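Local coordinates for DUF1805 domain-containing protein (Thermoplasma acidophilum, PDB 1QW2) that is of unknown function, a small beta/alpha protein of the DUF1805 family with an antiparallel beta sandwich that probably assembles as a tetramer, at residues Leu33-Ser38 / Asn96-Leu101. Residues are numbered along the deposited sequence; the frame is centred on the assembly and turned at random.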
loop_
_atom_site.group_PDB
_atom_site.type_symbol
_atom_site.label_atom_id
_atom_site.label_comp_id
_atom_site.label_asym_id
_atom_site.label_seq_id
_atom_site.Cartn_x
_atom_site.Cartn_y
_atom_site.Cartn_z
ATOM N N LEU A 33 -4.432 8.280 -9.765
ATOM C CA LEU A 33 -3.369 7.399 -10.203
ATOM C C LEU A 33 -2.168 8.189 -10.669
ATOM O O LEU A 33 -2.299 9.281 -11.222
ATOM C CB LEU A 33 -3.841 6.436 -11.305
ATOM C CG LEU A 33 -4.479 6.933 -12.596
ATOM C CD1 LEU A 33 -4.600 5.755 -13.566
ATOM C CD2 LEU A 33 -5.851 7.536 -12.306
ATOM N N PHE A 34 -0.994 7.638 -10.393
ATOM C CA PHE A 34 0.249 8.264 -10.794
ATOM C C PHE A 34 1.328 7.220 -11.026
ATOM O O PHE A 34 1.191 6.062 -10.624
ATOM C CB PHE A 34 0.710 9.295 -9.735
ATOM C CG PHE A 34 1.125 8.700 -8.406
ATOM C CD1 PHE A 34 2.347 8.043 -8.261
ATOM C CD2 PHE A 34 0.314 8.847 -7.287
ATOM C CE1 PHE A 34 2.757 7.545 -7.017
ATOM C CE2 PHE A 34 0.715 8.353 -6.037
ATOM C CZ PHE A 34 1.936 7.704 -5.904
ATOM N N ILE A 35 2.373 7.634 -11.733
ATOM C CA ILE A 35 3.531 6.800 -12.009
ATOM C C ILE A 35 4.701 7.658 -11.553
ATOM O O ILE A 35 4.871 8.783 -12.024
ATOM C CB ILE A 35 3.699 6.495 -13.505
ATOM C CG1 ILE A 35 2.488 5.722 -14.022
ATOM C CG2 ILE A 35 4.981 5.682 -13.722
ATOM C CD1 ILE A 35 2.522 5.462 -15.517
ATOM N N LYS A 36 5.503 7.138 -10.635
ATOM C CA LYS A 36 6.625 7.907 -10.125
ATOM C C LYS A 36 7.976 7.252 -10.349
ATOM O O LYS A 36 8.154 6.061 -10.102
ATOM C CB LYS A 36 6.413 8.188 -8.635
ATOM C CG LYS A 36 7.494 9.045 -7.983
ATOM C CD LYS A 36 8.525 8.185 -7.269
ATOM C CE LYS A 36 9.579 9.048 -6.586
ATOM N NZ LYS A 36 10.425 8.256 -5.647
ATOM N N GLY A 37 8.921 8.053 -10.835
ATOM C CA GLY A 37 10.269 7.580 -11.073
ATOM C C GLY A 37 11.179 8.300 -10.099
ATOM O O GLY A 37 10.709 9.089 -9.284
ATOM N N SER A 38 12.481 8.046 -10.180
ATOM C CA SER A 38 13.421 8.686 -9.270
ATOM C C SER A 38 13.606 10.182 -9.519
ATOM O O SER A 38 14.009 10.914 -8.618
ATOM C CB SER A 38 14.784 7.986 -9.339
ATOM O OG SER A 38 15.355 8.092 -10.632
ATOM N N ASN A 96 6.596 7.648 -24.522
ATOM C CA ASN A 96 7.741 8.162 -25.264
ATOM C C ASN A 96 8.678 9.070 -24.468
ATOM O O ASN A 96 9.780 9.379 -24.925
ATOM C CB ASN A 96 7.257 8.907 -26.512
ATOM C CG ASN A 96 6.574 7.993 -27.516
ATOM O OD1 ASN A 96 5.986 8.458 -28.495
ATOM N ND2 ASN A 96 6.653 6.687 -27.284
ATOM N N VAL A 97 8.253 9.500 -23.284
ATOM C CA VAL A 97 9.095 10.378 -22.478
ATOM C C VAL A 97 9.241 9.940 -21.025
ATOM O O VAL A 97 9.898 10.617 -20.237
ATOM C CB VAL A 97 8.562 11.829 -22.487
ATOM C CG1 VAL A 97 8.506 12.353 -23.920
ATOM C CG2 VAL A 97 7.188 11.888 -21.835
ATOM N N ILE A 98 8.643 8.806 -20.676
ATOM C CA ILE A 98 8.701 8.305 -19.304
ATOM C C ILE A 98 10.138 8.089 -18.831
ATOM O O ILE A 98 10.434 8.197 -17.641
ATOM C CB ILE A 98 7.918 6.978 -19.171
ATOM C CG1 ILE A 98 7.693 6.649 -17.696
ATOM C CG2 ILE A 98 8.678 5.850 -19.850
ATOM C CD1 ILE A 98 6.795 7.628 -16.988
ATOM N N ASP A 99 11.028 7.784 -19.768
ATOM C CA ASP A 99 12.428 7.557 -19.435
ATOM C C ASP A 99 13.026 8.765 -18.719
ATOM O O ASP A 99 13.942 8.627 -17.908
ATOM C CB ASP A 99 13.222 7.271 -20.711
ATOM C CG ASP A 99 13.234 8.451 -21.662
ATOM O OD1 ASP A 99 13.968 9.426 -21.396
ATOM O OD2 ASP A 99 12.499 8.408 -22.671
ATOM N N LYS A 100 12.503 9.951 -19.014
ATOM C CA LYS A 100 13.009 11.172 -18.399
ATOM C C LYS A 100 12.500 11.403 -16.978
ATOM O O LYS A 100 12.895 12.367 -16.318
ATOM C CB LYS A 100 12.679 12.374 -19.289
ATOM C CG LYS A 100 13.396 12.319 -20.633
ATOM C CD LYS A 100 13.014 13.463 -21.556
ATOM C CE LYS A 100 13.842 13.415 -22.834
ATOM N NZ LYS A 100 13.520 14.532 -23.760
ATOM N N LEU A 101 11.637 10.511 -16.502
ATOM C CA LEU A 101 11.099 10.627 -15.150
ATOM C C LEU A 101 11.813 9.667 -14.204
ATOM O O LEU A 101 11.603 9.702 -12.991
ATOM C CB LEU A 101 9.598 10.325 -15.143
ATOM C CG LEU A 101 8.721 11.196 -16.044
ATOM C CD1 LEU A 101 7.255 10.837 -15.827
ATOM C CD2 LEU A 101 8.958 12.664 -15.727
#
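Ile-98 and Leu-101 bring the C-terminal end of the chain up against Ile-35 and Gly-37, on and just after strand 32-36 of the mixed beta sheet. It is a packing contact of a beta/alpha fold, in which the C-terminal tail meets the sheet on the side where Ile-35 packs against helix 68-73, with strand 32-36 hydrogen-bonded between strands 18-25 and 41-43. Along the C-terminal tail that carries helix 94-97, Ile-98 is the first residue to touch. Its CG1 is anti to the backbone N (chi1 -166°), and from there chi2 of 66° turns the end of the side chain toward the strand, where CD1 of Ile-98 meets CG2 of Ile-35 at 4.2 Å. That is a methyl-to-methyl touch at ordinary van der Waals range, purely apolar. Each partner has other company: Ile-98 also rests on Tyr-20, as does Ile-35, which packs in addition against Leu-68, Met-71 and Leu-72 of helix 68-73.

The next residues wind through a 3-10 turn, held by Lys-100 N to Val-97 O (3.0 Å) and Leu-101 N to Ile-98 O (2.8 Å). Lys-100 takes no part in the contact; its NZ is hydrogen-bonded to Val-86 O. The turn delivers Leu-101, whose side chain packs on Ala-42 and Ile-58, while Leu-101 CA comes within 5.2 Å of Gly-37 CA. The two backbones meet directly here because Gly-37 has no side chain. Ser-38 N lies 3.4 Å from Leu-101 O, but it is not aimed well enough to count as a hydrogen bond. The interaction that does form is a CA-H...O contact: Gly-37 CA lies 3.2 Å from Leu-101 O, bent to 127° at the hydrogen.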